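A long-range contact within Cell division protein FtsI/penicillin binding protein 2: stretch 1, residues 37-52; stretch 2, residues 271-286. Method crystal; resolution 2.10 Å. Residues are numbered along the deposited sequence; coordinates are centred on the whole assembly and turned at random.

Stretch 1 37-52: KQYHAKSGVIAIADPQ
Stretch 2, residues 271-286: NPRYVLLVVIEEGYFS

Ile46 lies opposite Val278, CA to CA 4.6 Å, in a non-hydrogen-bonded pair. Strands 43-49 and 274-281 pair antiparallel, with axes 4.6 Å apart at closest approach and directions at 161°. Both backbones are extended. On one face lie Ile46, Val278, Ile48, Leu276 and Ile280. Ile46 (m, t) brings CG1 to 4.0 Å from CG2 of Val278 (t). Ile48 (m, m) places CD1 3.6 Å from CG of Leu276 (m, p). Gly44 pairs with Ile280, CA to CA 4.3 Å, the shortest such distance among the bridges; an ideal CB on Gly44 would lie a tight 3.5 Å from Ile280 CD1.

The other face carries Ser43, Val45, Ala47, Ala49, Val275, Leu277, Val279 and Glu281. Val45 (p) sets CG1 3.7 Å from CB of Val279 (t). Three pairs here are each closed by two backbone hydrogen bonds; Ser43-Glu281 is a fourth, with one bond weak. Val45 N to Val279 O is 2.9 Å, and Val279 N to Val45 O is 3.0 Å. Ala47 N to Leu277 O and Leu277 N to Ala47 O are both 3.0 Å. Ala49 N to Val275 O is 2.8 Å, and Val275 N to Ala49 O is 2.9 Å. Beyond Ala49, Pro51 CG is 3.9 Å from Pro272 CB.

At the other end, Ala41 CB packs 3.6 Å from Ile280 CG2. Tyr39 (chi1 m) lays CD2 3.9 Å from Ile280 CG2. Tyr39 O accepts from Tyr284 N at 2.9 Å.

The edge is polar. Glu281 N donates to Ser43 O at 2.8 Å. Glu281 O accepts Lys42 N at 2.8 Å and, weakly, Ser43 N at 3.4 Å. Ser43 (p) donates OG to OE2 of Glu281 (t, t) at 2.5 Å. Lys42 is all t; Lys42 NZ stays 4.1 Å from both Glu281 OE1 and Glu282 OE2, beyond a salt bridge. His40 and Glu282 have positive phi, 48° and 57°.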

ATOM      1  N   LYS A  37       6.066 -12.825 -15.141  1.00 31.39           N
ATOM      2  CA  LYS A  37       7.012 -13.565 -15.966  1.00 36.25           C
ATOM      3  C   LYS A  37       8.410 -12.946 -15.909  1.00 34.91           C
ATOM      4  O   LYS A  37       9.407 -13.655 -15.770  1.00 37.12           O
ATOM      5  CB  LYS A  37       6.523 -13.647 -17.411  1.00 33.65           C
ATOM      6  CG  LYS A  37       7.531 -14.284 -18.353  1.00 35.18           C
ATOM      7  CD  LYS A  37       6.891 -14.691 -19.670  1.00 39.13           C
ATOM      8  CE  LYS A  37       7.885 -15.437 -20.560  1.00 45.31           C
ATOM      9  NZ  LYS A  37       9.001 -14.554 -21.011  1.00 48.18           N
ATOM     10  N   GLN A  38       8.473 -11.622 -16.015  1.00 32.01           N
ATOM     11  CA  GLN A  38       9.745 -10.906 -16.010  1.00 43.92           C
ATOM     12  C   GLN A  38      10.490 -11.067 -14.683  1.00 39.38           C
ATOM     13  O   GLN A  38      11.718 -11.110 -14.651  1.00 35.93           O
ATOM     14  CB  GLN A  38       9.516  -9.425 -16.308  1.00 47.07           C
ATOM     15  CG  GLN A  38      10.774  -8.570 -16.275  1.00 59.75           C
ATOM     16  CD  GLN A  38      10.562  -7.210 -16.913  1.00 74.85           C
ATOM     17  OE1 GLN A  38       9.556  -6.980 -17.588  1.00 80.30           O
ATOM     18  NE2 GLN A  38      11.512  -6.300 -16.707  1.00 74.04           N
ATOM     19  N   TYR A  39       9.734 -11.171 -13.596  1.00 37.73           N
ATOM     20  CA  TYR A  39      10.309 -11.249 -12.259  1.00 36.43           C
ATOM     21  C   TYR A  39      10.460 -12.690 -11.788  1.00 37.44           C
ATOM     22  O   TYR A  39      10.860 -12.927 -10.644  1.00 34.04           O
ATOM     23  CB  TYR A  39       9.426 -10.500 -11.259  1.00 28.90           C
ATOM     24  CG  TYR A  39       9.383  -8.998 -11.432  1.00 36.25           C
ATOM     25  CD1 TYR A  39      10.440  -8.310 -12.016  1.00 33.63           C
ATOM     26  CD2 TYR A  39       8.287  -8.264 -10.993  1.00 38.75           C
ATOM     27  CE1 TYR A  39      10.402  -6.927 -12.161  1.00 34.46           C
ATOM     28  CE2 TYR A  39       8.236  -6.888 -11.136  1.00 35.12           C
ATOM     29  CZ  TYR A  39       9.297  -6.225 -11.720  1.00 35.23           C
ATOM     30  OH  TYR A  39       9.247  -4.858 -11.861  1.00 32.96           O
ATOM     31  N   HIS A  40      10.135 -13.642 -12.662  1.00 35.54           N
ATOM     32  CA  HIS A  40      10.097 -15.056 -12.292  1.00 33.01           C
ATOM     33  C   HIS A  40       9.321 -15.252 -10.994  1.00 37.67           C
ATOM     34  O   HIS A  40       9.695 -16.068 -10.159  1.00 38.90           O
ATOM     35  CB  HIS A  40      11.510 -15.619 -12.128  1.00 46.75           C
ATOM     36  CG  HIS A  40      12.371 -15.459 -13.340  1.00 57.52           C
ATOM     37  ND1 HIS A  40      13.367 -14.509 -13.428  1.00 59.51           N
ATOM     38  CD2 HIS A  40      12.386 -16.126 -14.520  1.00 60.23           C
ATOM     39  CE1 HIS A  40      13.959 -14.600 -14.605  1.00 60.63           C
ATOM     40  NE2 HIS A  40      13.380 -15.572 -15.288  1.00 63.59           N
ATOM     41  N   ALA A  41       8.253 -14.483 -10.823  1.00 33.69           N
ATOM     42  CA  ALA A  41       7.519 -14.470  -9.566  1.00 35.44           C
ATOM     43  C   ALA A  41       6.618 -15.688  -9.419  1.00 37.95           C
ATOM     44  O   ALA A  41       6.173 -16.274 -10.407  1.00 37.30           O
ATOM     45  CB  ALA A  41       6.702 -13.200  -9.454  1.00 28.71           C
ATOM     46  N   LYS A  42       6.346 -16.063  -8.174  1.00 40.46           N
ATOM     47  CA  LYS A  42       5.391 -17.125  -7.903  1.00 38.20           C
ATOM     48  C   LYS A  42       3.992 -16.663  -8.300  1.00 38.97           C
ATOM     49  O   LYS A  42       3.235 -17.405  -8.923  1.00 38.12           O
ATOM     50  CB  LYS A  42       5.428 -17.521  -6.428  1.00 38.14           C
ATOM     51  CG  LYS A  42       4.485 -18.663  -6.074  1.00 47.48           C
ATOM     52  CD  LYS A  42       4.602 -19.039  -4.606  1.00 56.55           C
ATOM     53  CE  LYS A  42       3.658 -20.177  -4.257  1.00 65.38           C
ATOM     54  NZ  LYS A  42       3.608 -20.421  -2.788  1.00 72.04           N
ATOM     55  N   SER A  43       3.660 -15.428  -7.933  1.00 38.34           N
ATOM     56  CA  SER A  43       2.402 -14.816  -8.347  1.00 34.61           C
ATOM     57  C   SER A  43       2.483 -13.297  -8.280  1.00 33.27           C
ATOM     58  O   SER A  43       3.476 -12.728  -7.827  1.00 33.12           O
ATOM     59  CB  SER A  43       1.242 -15.301  -7.475  1.00 36.47           C
ATOM     60  OG  SER A  43       1.291 -14.697  -6.193  1.00 38.02           O
ATOM     61  N   GLY A  44       1.422 -12.640  -8.722  1.00 32.12           N
ATOM     62  CA  GLY A  44       1.354 -11.197  -8.639  1.00 29.88           C
ATOM     63  C   GLY A  44      -0.062 -10.728  -8.854  1.00 26.07           C
ATOM     64  O   GLY A  44      -0.863 -11.424  -9.472  1.00 31.59           O
ATOM     65  N   VAL A  45      -0.371  -9.542  -8.350  1.00 28.38           N
ATOM     66  CA  VAL A  45      -1.708  -8.986  -8.470  1.00 32.05           C
ATOM     67  C   VAL A  45      -1.632  -7.471  -8.594  1.00 30.66           C
ATOM     68  O   VAL A  45      -0.772  -6.835  -7.984  1.00 30.08           O
ATOM     69  CB  VAL A  45      -2.588  -9.377  -7.255  1.00 33.75           C
ATOM     70  CG1 VAL A  45      -1.892  -9.012  -5.944  1.00 23.63           C
ATOM     71  CG2 VAL A  45      -3.972  -8.721  -7.336  1.00 29.76           C
ATOM     72  N   ILE A  46      -2.512  -6.902  -9.413  1.00 27.55           N
ATOM     73  CA  ILE A  46      -2.697  -5.460  -9.469  1.00 27.32           C
ATOM     74  C   ILE A  46      -4.171  -5.126  -9.288  1.00 28.29           C
ATOM     75  O   ILE A  46      -5.042  -5.750  -9.898  1.00 29.79           O
ATOM     76  CB  ILE A  46      -2.233  -4.868 -10.809  1.00 32.71           C
ATOM     77  CG1 ILE A  46      -0.753  -5.162 -11.046  1.00 29.02           C
ATOM     78  CG2 ILE A  46      -2.478  -3.368 -10.836  1.00 27.89           C
ATOM     79  CD1 ILE A  46      -0.279  -4.742 -12.418  1.00 29.85           C
ATOM     80  N   ALA A  47      -4.450  -4.137  -8.451  1.00 30.35           N
ATOM     81  CA  ALA A  47      -5.814  -3.666  -8.277  1.00 34.47           C
ATOM     82  C   ALA A  47      -5.875  -2.156  -8.447  1.00 29.08           C
ATOM     83  O   ALA A  47      -4.938  -1.442  -8.078  1.00 25.63           O
ATOM     84  CB  ALA A  47      -6.361  -4.084  -6.917  1.00 31.35           C
ATOM     85  N   ILE A  48      -6.968  -1.683  -9.036  1.00 29.94           N
ATOM     86  CA  ILE A  48      -7.227  -0.257  -9.177  1.00 31.34           C
ATOM     87  C   ILE A  48      -8.551   0.053  -8.498  1.00 31.46           C
ATOM     88  O   ILE A  48      -9.485  -0.730  -8.582  1.00 30.45           O
ATOM     89  CB  ILE A  48      -7.349   0.168 -10.652  1.00 30.14           C
ATOM     90  CG1 ILE A  48      -6.274  -0.502 -11.515  1.00 29.23           C
ATOM     91  CG2 ILE A  48      -7.305   1.689 -10.777  1.00 31.41           C
ATOM     92  CD1 ILE A  48      -4.894  -0.062 -11.224  1.00 36.82           C
ATOM     93  N   ALA A  49      -8.622   1.186  -7.812  1.00 30.69           N
ATOM     94  CA  ALA A  49      -9.854   1.596  -7.157  1.00 30.69           C
ATOM     95  C   ALA A  49     -10.152   3.057  -7.459  1.00 32.52           C
ATOM     96  O   ALA A  49      -9.248   3.846  -7.741  1.00 28.64           O
ATOM     97  CB  ALA A  49      -9.767   1.377  -5.641  1.00 25.72           C
ATOM     98  N   ASP A  50     -11.429   3.408  -7.393  1.00 33.72           N
ATOM     99  CA  ASP A  50     -11.875   4.774  -7.629  1.00 38.61           C
ATOM    100  C   ASP A  50     -11.794   5.588  -6.334  1.00 34.13           C
ATOM    101  O   ASP A  50     -12.400   5.222  -5.329  1.00 38.78           O
ATOM    102  CB  ASP A  50     -13.304   4.763  -8.191  1.00 42.76           C
ATOM    103  CG  ASP A  50     -13.986   6.106  -8.079  1.00 51.52           C
ATOM    104  OD1 ASP A  50     -13.683   7.002  -8.893  1.00 51.59           O
ATOM    105  OD2 ASP A  50     -14.832   6.263  -7.175  1.00 60.93           O
ATOM    106  N   PRO A  51     -11.030   6.693  -6.355  1.00 34.60           N
ATOM    107  CA  PRO A  51     -10.800   7.531  -5.170  1.00 40.20           C
ATOM    108  C   PRO A  51     -12.069   8.068  -4.495  1.00 43.74           C
ATOM    109  O   PRO A  51     -12.035   8.318  -3.296  1.00 51.00           O
ATOM    110  CB  PRO A  51      -9.975   8.697  -5.723  1.00 37.54           C
ATOM    111  CG  PRO A  51      -9.309   8.149  -6.932  1.00 42.32           C
ATOM    112  CD  PRO A  51     -10.287   7.183  -7.529  1.00 40.92           C
ATOM    113  N   GLN A  52     -13.159   8.243  -5.237  1.00 47.97           N
ATOM    114  CA  GLN A  52     -14.377   8.825  -4.669  1.00 58.22           C
ATOM    115  C   GLN A  52     -15.227   7.819  -3.903  1.00 58.91           C
ATOM    116  O   GLN A  52     -15.886   8.173  -2.927  1.00 60.99           O
ATOM    117  CB  GLN A  52     -15.239   9.474  -5.756  1.00 66.01           C
ATOM    118  CG  GLN A  52     -15.055  10.973  -5.899  1.00 74.00           C
ATOM    119  CD  GLN A  52     -13.910  11.334  -6.821  1.00 80.16           C
ATOM    120  OE1 GLN A  52     -13.280  10.459  -7.418  1.00 81.33           O
ATOM    121  NE2 GLN A  52     -13.638  12.627  -6.947  1.00 80.93           N
ATOM    122  N   ASN A 271      -4.963  15.649  -7.339  1.00 59.44           N
ATOM    123  CA  ASN A 271      -6.384  15.404  -7.557  1.00 55.09           C
ATOM    124  C   ASN A 271      -6.584  14.009  -8.126  1.00 46.18           C
ATOM    125  O   ASN A 271      -6.805  13.850  -9.323  1.00 49.11           O
ATOM    126  CB  ASN A 271      -6.977  16.457  -8.493  1.00 59.89           C
ATOM    127  CG  ASN A 271      -8.485  16.506  -8.429  1.00 71.23           C
ATOM    128  OD1 ASN A 271      -9.154  15.473  -8.454  1.00 76.62           O
ATOM    129  ND2 ASN A 271      -9.033  17.712  -8.329  1.00 79.98           N
ATOM    130  N   PRO A 272      -6.512  12.993  -7.254  1.00 36.30           N
ATOM    131  CA  PRO A 272      -6.417  11.578  -7.625  1.00 33.05           C
ATOM    132  C   PRO A 272      -7.486  11.125  -8.599  1.00 36.15           C
ATOM    133  O   PRO A 272      -8.647  11.491  -8.468  1.00 36.52           O
ATOM    134  CB  PRO A 272      -6.577  10.862  -6.282  1.00 33.20           C
ATOM    135  CG  PRO A 272      -6.034  11.836  -5.297  1.00 35.04           C
ATOM    136  CD  PRO A 272      -6.510  13.169  -5.792  1.00 37.41           C
ATOM    137  N   ARG A 273      -7.073  10.327  -9.574  1.00 35.73           N
ATOM    138  CA  ARG A 273      -7.996   9.731 -10.522  1.00 42.35           C
ATOM    139  C   ARG A 273      -8.058   8.228 -10.281  1.00 40.62           C
ATOM    140  O   ARG A 273      -9.100   7.602 -10.481  1.00 35.48           O
ATOM    141  CB  ARG A 273      -7.546  10.029 -11.952  1.00 49.60           C
ATOM    142  CG  ARG A 273      -8.575   9.698 -13.018  1.00 58.72           C
ATOM    143  CD  ARG A 273      -8.918  10.929 -13.840  1.00 71.27           C
ATOM    144  NE  ARG A 273      -7.727  11.578 -14.382  1.00 78.41           N
ATOM    145  CZ  ARG A 273      -7.189  11.289 -15.563  1.00 88.43           C
ATOM    146  NH1 ARG A 273      -6.106  11.932 -15.977  1.00 94.61           N
ATOM    147  NH2 ARG A 273      -7.733  10.354 -16.330  1.00 88.25           N
ATOM    148  N   TYR A 274      -6.940   7.652  -9.846  1.00 27.09           N
ATOM    149  CA  TYR A 274      -6.863   6.213  -9.622  1.00 25.46           C
ATOM    150  C   TYR A 274      -6.096   5.891  -8.351  1.00 29.39           C
ATOM    151  O   TYR A 274      -5.116   6.550  -8.022  1.00 30.16           O
ATOM    152  CB  TYR A 274      -6.190   5.510 -10.807  1.00 32.10           C
ATOM    153  CG  TYR A 274      -6.818   5.815 -12.145  1.00 36.27           C
ATOM    154  CD1 TYR A 274      -8.014   5.228 -12.519  1.00 40.60           C
ATOM    155  CD2 TYR A 274      -6.210   6.692 -13.033  1.00 36.31           C
ATOM    156  CE1 TYR A 274      -8.596   5.508 -13.748  1.00 47.24           C
ATOM    157  CE2 TYR A 274      -6.778   6.976 -14.258  1.00 38.13           C
ATOM    158  CZ  TYR A 274      -7.973   6.381 -14.612  1.00 48.22           C
ATOM    159  OH  TYR A 274      -8.544   6.666 -15.832  1.00 55.61           O
ATOM    160  N   VAL A 275      -6.553   4.868  -7.641  1.00 25.50           N
ATOM    161  CA  VAL A 275      -5.785   4.298  -6.551  1.00 23.29           C
ATOM    162  C   VAL A 275      -5.269   2.968  -7.066  1.00 28.77           C
ATOM    163  O   VAL A 275      -6.016   2.210  -7.687  1.00 32.24           O
ATOM    164  CB  VAL A 275      -6.654   4.059  -5.302  1.00 24.61           C
ATOM    165  CG1 VAL A 275      -5.775   3.681  -4.114  1.00 20.90           C
ATOM    166  CG2 VAL A 275      -7.496   5.292  -4.987  1.00 23.90           C
ATOM    167  N   LEU A 276      -3.991   2.688  -6.831  1.00 22.72           N
ATOM    168  CA  LEU A 276      -3.395   1.455  -7.333  1.00 22.55           C
ATOM    169  C   LEU A 276      -2.649   0.722  -6.235  1.00 29.18           C
ATOM    170  O   LEU A 276      -2.036   1.344  -5.369  1.00 28.12           O
ATOM    171  CB  LEU A 276      -2.415   1.737  -8.478  1.00 24.74           C
ATOM    172  CG  LEU A 276      -2.859   2.545  -9.695  1.00 37.66           C
ATOM    173  CD1 LEU A 276      -2.810   4.040  -9.418  1.00 35.11           C
ATOM    174  CD2 LEU A 276      -1.980   2.195 -10.875  1.00 39.15           C
ATOM    175  N   LEU A 277      -2.696  -0.603  -6.299  1.00 28.07           N
ATOM    176  CA  LEU A 277      -1.944  -1.467  -5.404  1.00 24.89           C
ATOM    177  C   LEU A 277      -1.334  -2.583  -6.235  1.00 29.19           C
ATOM    178  O   LEU A 277      -2.034  -3.257  -7.003  1.00 26.88           O
ATOM    179  CB  LEU A 277      -2.853  -2.045  -4.319  1.00 21.54           C
ATOM    180  CG  LEU A 277      -2.231  -3.076  -3.368  1.00 32.44           C
ATOM    181  CD1 LEU A 277      -0.975  -2.525  -2.702  1.00 27.96           C
ATOM    182  CD2 LEU A 277      -3.240  -3.519  -2.309  1.00 28.62           C
ATOM    183  N   VAL A 278      -0.026  -2.761  -6.099  1.00 28.83           N
ATOM    184  CA  VAL A 278       0.691  -3.815  -6.802  1.00 25.75           C
ATOM    185  C   VAL A 278       1.378  -4.710  -5.783  1.00 31.51           C
ATOM    186  O   VAL A 278       2.064  -4.220  -4.883  1.00 25.07           O
ATOM    187  CB  VAL A 278       1.772  -3.236  -7.741  1.00 28.22           C
ATOM    188  CG1 VAL A 278       2.591  -4.352  -8.357  1.00 27.78           C
ATOM    189  CG2 VAL A 278       1.143  -2.372  -8.824  1.00 28.03           C
ATOM    190  N   VAL A 279       1.189  -6.018  -5.913  1.00 25.13           N
ATOM    191  CA  VAL A 279       1.887  -6.968  -5.056  1.00 29.59           C
ATOM    192  C   VAL A 279       2.492  -8.080  -5.897  1.00 30.53           C
ATOM    193  O   VAL A 279       1.802  -8.712  -6.697  1.00 31.42           O
ATOM    194  CB  VAL A 279       0.955  -7.578  -3.979  1.00 31.61           C
ATOM    195  CG1 VAL A 279       1.683  -8.666  -3.193  1.00 29.45           C
ATOM    196  CG2 VAL A 279       0.457  -6.496  -3.043  1.00 29.85           C
ATOM    197  N   ILE A 280       3.789  -8.298  -5.721  1.00 26.30           N
ATOM    198  CA  ILE A 280       4.505  -9.353  -6.425  1.00 29.46           C
ATOM    199  C   ILE A 280       4.956 -10.358  -5.382  1.00 30.56           C
ATOM    200  O   ILE A 280       5.448  -9.965  -4.324  1.00 29.23           O
ATOM    201  CB  ILE A 280       5.768  -8.808  -7.132  1.00 28.29           C
ATOM    202  CG1 ILE A 280       5.434  -7.591  -8.003  1.00 28.78           C
ATOM    203  CG2 ILE A 280       6.458  -9.908  -7.931  1.00 28.66           C
ATOM    204  CD1 ILE A 280       4.442  -7.869  -9.119  1.00 29.66           C
ATOM    205  N   GLU A 281       4.799 -11.647  -5.665  1.00 31.50           N
ATOM    206  CA  GLU A 281       5.183 -12.675  -4.700  1.00 32.88           C
ATOM    207  C   GLU A 281       6.384 -13.495  -5.161  1.00 30.38           C
ATOM    208  O   GLU A 281       6.335 -14.146  -6.200  1.00 32.84           O
ATOM    209  CB  GLU A 281       4.005 -13.602  -4.401  1.00 32.52           C
ATOM    210  CG  GLU A 281       4.329 -14.703  -3.412  1.00 35.14           C
ATOM    211  CD  GLU A 281       3.184 -15.685  -3.240  1.00 48.53           C
ATOM    212  OE1 GLU A 281       3.157 -16.382  -2.205  1.00 49.60           O
ATOM    213  OE2 GLU A 281       2.315 -15.762  -4.139  1.00 45.81           O
ATOM    214  N   GLU A 282       7.452 -13.459  -4.369  1.00 34.35           N
ATOM    215  CA  GLU A 282       8.683 -14.182  -4.669  1.00 37.39           C
ATOM    216  C   GLU A 282       9.262 -13.796  -6.020  1.00 33.64           C
ATOM    217  O   GLU A 282       9.762 -14.645  -6.754  1.00 38.10           O
ATOM    218  CB  GLU A 282       8.468 -15.695  -4.602  1.00 42.92           C
ATOM    219  CG  GLU A 282       8.149 -16.210  -3.213  1.00 58.47           C
ATOM    220  CD  GLU A 282       7.938 -17.710  -3.190  1.00 70.62           C
ATOM    221  OE1 GLU A 282       8.679 -18.425  -3.898  1.00 72.73           O
ATOM    222  OE2 GLU A 282       7.025 -18.171  -2.470  1.00 75.69           O
ATOM    223  N   GLY A 283       9.187 -12.514  -6.350  1.00 34.23           N
ATOM    224  CA  GLY A 283       9.794 -12.020  -7.572  1.00 32.38           C
ATOM    225  C   GLY A 283      11.222 -11.572  -7.324  1.00 40.65           C
ATOM    226  O   GLY A 283      11.622 -11.339  -6.178  1.00 30.19           O
ATOM    227  N   TYR A 284      11.996 -11.471  -8.399  1.00 35.31           N
ATOM    228  CA  TYR A 284      13.341 -10.915  -8.329  1.00 40.07           C
ATOM    229  C   TYR A 284      13.783 -10.471  -9.712  1.00 46.59           C
ATOM    230  O   TYR A 284      13.295 -10.976 -10.721  1.00 48.38           O
ATOM    231  CB  TYR A 284      14.339 -11.936  -7.776  1.00 37.74           C
ATOM    232  CG  TYR A 284      14.640 -13.074  -8.723  1.00 40.05           C
ATOM    233  CD1 TYR A 284      13.798 -14.175  -8.804  1.00 44.77           C
ATOM    234  CD2 TYR A 284      15.770 -13.053  -9.532  1.00 42.07           C
ATOM    235  CE1 TYR A 284      14.070 -15.221  -9.667  1.00 49.77           C
ATOM    236  CE2 TYR A 284      16.048 -14.094 -10.398  1.00 47.33           C
ATOM    237  CZ  TYR A 284      15.196 -15.175 -10.461  1.00 53.54           C
ATOM    238  OH  TYR A 284      15.471 -16.216 -11.323  1.00 67.58           O
ATOM    239  N   PHE A 285      14.721  -9.533  -9.749  1.00 47.64           N
ATOM    240  CA  PHE A 285      15.275  -9.057 -11.006  1.00 50.88           C
ATOM    241  C   PHE A 285      16.762  -8.790 -10.821  1.00 47.69           C
ATOM    242  O   PHE A 285      17.178  -8.219  -9.813  1.00 49.25           O
ATOM    243  CB  PHE A 285      14.552  -7.789 -11.463  1.00 53.27           C
ATOM    244  CG  PHE A 285      14.842  -7.404 -12.886  1.00 57.80           C
ATOM    245  CD1 PHE A 285      14.205  -8.047 -13.933  1.00 59.69           C
ATOM    246  CD2 PHE A 285      15.745  -6.393 -13.176  1.00 62.98           C
ATOM    247  CE1 PHE A 285      14.470  -7.695 -15.249  1.00 69.93           C
ATOM    248  CE2 PHE A 285      16.013  -6.036 -14.488  1.00 67.43           C
ATOM    249  CZ  PHE A 285      15.376  -6.688 -15.525  1.00 68.34           C
ATOM    250  N   SER A 286      17.563  -9.217 -11.789  1.00 52.07           N
ATOM    251  CA  SER A 286      19.008  -9.033 -11.700  1.00 67.66           C
ATOM    252  C   SER A 286      19.497  -7.815 -12.477  1.00 70.57           C
ATOM    253  O   SER A 286      19.348  -7.740 -13.693  1.00 70.38           O
ATOM    254  CB  SER A 286      19.745 -10.288 -12.178  1.00 72.55           C
ATOM    255  OG  SER A 286      19.539 -11.373 -11.290  1.00 75.29           O
TER